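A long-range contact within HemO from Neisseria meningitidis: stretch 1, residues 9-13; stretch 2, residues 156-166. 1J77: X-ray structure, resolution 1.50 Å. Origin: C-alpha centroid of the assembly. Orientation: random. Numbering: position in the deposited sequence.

Stretch 1 (9-13) LTFAK
Stretch 2 156-166: FVEHLNALNLT

How do two segments so far apart in sequence come to meet? Stretch 1 turns into a helix at Phe 11, after Leu 9 and an extended Thr 10 (phi/psi -141/158), and the first residues of that helix rest against the last turns of the helix that enters stretch 2 already formed at Phe 156. The CA atoms nearest each other across the stretches are those of Phe 11 and Asn 161, 5.7 Å apart. Thr 10 is the N-cap: its side chain, chi1 p at 87°, accepts from the backbone of Lys 13, with N to OG1 of Lys 13 and Thr 10 at 3.1 Å. Together the stretches bury 304 Å².

What does Phe 11 do with the largest covered area of the contact? Its CA-to-CB bond points toward stretch 2, and chi1 t (177°) with chi2 of 42° carries the ring toward Leu 160 and Leu 165. Phe 11 CZ reaches Leu 165 CD1 at 3.7 Å, an apolar contact beyond the helical turns; Leu 165 is extended there (-60/145), with chi1 m and chi2 t. Near the plane of the ring, at its edge, lies the carbonyl of Leu 160, with Phe 11 CD2 3.6 Å from Leu 160 O. That oxygen also accepts from the backbone within its own stretch, Leu 163 N to Leu 160 O being 3.2 Å. Between Leu 163 and Leu 165, Asn 164 takes positive phi (52/47), so the chain leaves its helical course before Leu 165 meets the ring.

Why does Asn 161 matter although its CA-to-CB bond points sideways? With chi1 m (-68°) and chi2 143°, the end of its side chain comes nearer to stretch 1 and sits over the start of the helix there. Asn 161 ND2 is 3.1 Å from Ala 12 N and 3.4 Å from Phe 11 CB, while Asn 161 OD1 is 3.0 Å from Val 157 O. The amide is probably turned over in the model, so the polar pairing at these positions stays open.

How does Ala 12 complete the packing? Its methyl points toward stretch 2 from a helical backbone (-61/-33), and its small size accompanies a close approach: Ala 12 CB lies 3.7 Å from Val 157 CG1, an apolar pair. Val 157, chi1 t at 170°, stands one helical turn before Asn 161, and Asn 161 N donates to Val 157 O at 3.1 Å. Ala 12 thus touches two residues of successive turns.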

# COMPACT_ATOMS: atom_id res chain seq x y z
N LEU A 9 -1.18 -19.86 -13.03
CA LEU A 9 -0.86 -21.08 -12.29
C LEU A 9 -0.50 -20.99 -10.80
O LEU A 9 -0.28 -22.04 -10.17
CB LEU A 9 0.24 -21.84 -13.02
N THR A 10 -0.47 -19.79 -10.20
CA THR A 10 -0.14 -19.66 -8.77
C THR A 10 -1.02 -18.60 -8.14
O THR A 10 -1.52 -17.73 -8.83
CB THR A 10 1.32 -19.27 -8.57
OG1 THR A 10 1.48 -17.84 -8.60
CG2 THR A 10 2.19 -19.74 -9.74
N PHE A 11 -1.18 -18.68 -6.82
CA PHE A 11 -2.02 -17.76 -6.06
C PHE A 11 -1.60 -16.32 -6.28
O PHE A 11 -2.43 -15.44 -6.61
CB PHE A 11 -1.92 -18.12 -4.57
CG PHE A 11 -2.70 -17.19 -3.64
CD1 PHE A 11 -3.97 -16.74 -3.95
CD2 PHE A 11 -2.14 -16.82 -2.44
CE1 PHE A 11 -4.67 -15.92 -3.05
CE2 PHE A 11 -2.82 -16.00 -1.55
CZ PHE A 11 -4.09 -15.56 -1.84
N ALA A 12 -0.32 -16.06 -6.11
CA ALA A 12 0.25 -14.74 -6.25
C ALA A 12 0.04 -14.22 -7.66
O ALA A 12 -0.18 -13.02 -7.84
CB ALA A 12 1.75 -14.77 -5.88
N LYS A 13 0.04 -15.10 -8.66
CA LYS A 13 -0.15 -14.67 -10.06
C LYS A 13 -1.60 -14.40 -10.36
O LYS A 13 -1.91 -13.61 -11.27
CB LYS A 13 0.37 -15.75 -11.04
CG LYS A 13 1.83 -15.70 -11.16
CD LYS A 13 2.41 -16.82 -12.00
CE LYS A 13 3.90 -16.62 -12.17
NZ LYS A 13 4.57 -17.80 -12.79
N PHE A 156 8.53 -13.01 0.01
CA PHE A 156 7.19 -12.83 0.48
C PHE A 156 6.24 -13.66 -0.36
O PHE A 156 5.35 -14.35 0.15
CB PHE A 156 6.81 -11.34 0.36
CG PHE A 156 5.48 -11.03 0.98
CD1 PHE A 156 5.35 -10.97 2.36
CD2 PHE A 156 4.36 -10.81 0.18
CE1 PHE A 156 4.14 -10.70 2.91
CE2 PHE A 156 3.15 -10.53 0.76
CZ PHE A 156 3.03 -10.49 2.11
N VAL A 157 6.42 -13.57 -1.68
CA VAL A 157 5.62 -14.32 -2.61
C VAL A 157 5.64 -15.83 -2.32
O VAL A 157 4.62 -16.50 -2.45
CB VAL A 157 6.04 -14.03 -4.07
CG1 VAL A 157 5.36 -15.00 -5.01
CG2 VAL A 157 5.60 -12.62 -4.45
N GLU A 158 6.77 -16.35 -1.89
CA GLU A 158 6.84 -17.77 -1.56
C GLU A 158 5.89 -18.10 -0.42
O GLU A 158 5.07 -19.02 -0.51
CB GLU A 158 8.27 -18.15 -1.20
CG GLU A 158 9.25 -18.02 -2.35
CD GLU A 158 9.13 -19.12 -3.40
OE1 GLU A 158 8.03 -19.69 -3.58
OE2 GLU A 158 10.14 -19.42 -4.07
N HIS A 159 5.99 -17.30 0.65
CA HIS A 159 5.16 -17.49 1.84
C HIS A 159 3.68 -17.38 1.52
O HIS A 159 2.87 -18.12 2.06
CB HIS A 159 5.55 -16.49 2.93
CG HIS A 159 6.91 -16.70 3.51
ND1 HIS A 159 7.82 -15.67 3.66
CD2 HIS A 159 7.52 -17.81 3.99
CE1 HIS A 159 8.92 -16.14 4.21
NE2 HIS A 159 8.78 -17.44 4.41
N LEU A 160 3.32 -16.43 0.65
CA LEU A 160 1.93 -16.28 0.26
C LEU A 160 1.40 -17.54 -0.43
O LEU A 160 0.32 -18.05 -0.10
CB LEU A 160 1.74 -15.06 -0.67
CG LEU A 160 1.65 -13.68 -0.06
CD1 LEU A 160 1.32 -12.69 -1.19
CD2 LEU A 160 0.60 -13.63 1.03
N ASN A 161 2.15 -18.04 -1.41
CA ASN A 161 1.77 -19.24 -2.12
C ASN A 161 1.72 -20.46 -1.20
O ASN A 161 0.83 -21.32 -1.31
CB ASN A 161 2.78 -19.47 -3.24
CG ASN A 161 2.66 -18.43 -4.31
OD1 ASN A 161 3.67 -17.98 -4.88
ND2 ASN A 161 1.44 -18.04 -4.59
N ALA A 162 2.64 -20.48 -0.26
CA ALA A 162 2.76 -21.60 0.69
C ALA A 162 1.64 -21.64 1.73
O ALA A 162 1.52 -22.63 2.46
CB ALA A 162 4.10 -21.59 1.36
N LEU A 163 0.82 -20.59 1.83
CA LEU A 163 -0.33 -20.65 2.74
C LEU A 163 -1.22 -21.77 2.25
O LEU A 163 -2.03 -22.30 2.99
CB LEU A 163 -1.13 -19.34 2.79
CG LEU A 163 -0.34 -18.12 3.24
CD1 LEU A 163 -1.19 -16.86 3.10
CD2 LEU A 163 0.27 -18.20 4.65
N ASN A 164 -1.04 -22.10 0.97
CA ASN A 164 -1.78 -23.15 0.30
C ASN A 164 -3.26 -22.98 0.49
O ASN A 164 -3.98 -23.93 0.80
CB ASN A 164 -1.31 -24.54 0.74
CG ASN A 164 -0.13 -25.02 -0.05
OD1 ASN A 164 -0.09 -24.88 -1.28
ND2 ASN A 164 0.87 -25.54 0.64
N LEU A 165 -3.71 -21.75 0.29
CA LEU A 165 -5.12 -21.44 0.39
C LEU A 165 -5.81 -22.30 -0.63
O LEU A 165 -5.24 -22.54 -1.70
CB LEU A 165 -5.38 -19.96 0.07
CG LEU A 165 -4.92 -18.87 1.04
CD1 LEU A 165 -5.69 -17.61 0.75
CD2 LEU A 165 -5.11 -19.24 2.50
N THR A 166 -7.00 -22.75 -0.31
CA THR A 166 -7.80 -23.49 -1.28
C THR A 166 -8.25 -22.47 -2.31
O THR A 166 -8.21 -21.29 -2.04
CB THR A 166 -9.01 -24.13 -0.60
OG1 THR A 166 -9.86 -23.11 -0.04
CG2 THR A 166 -8.58 -25.01 0.62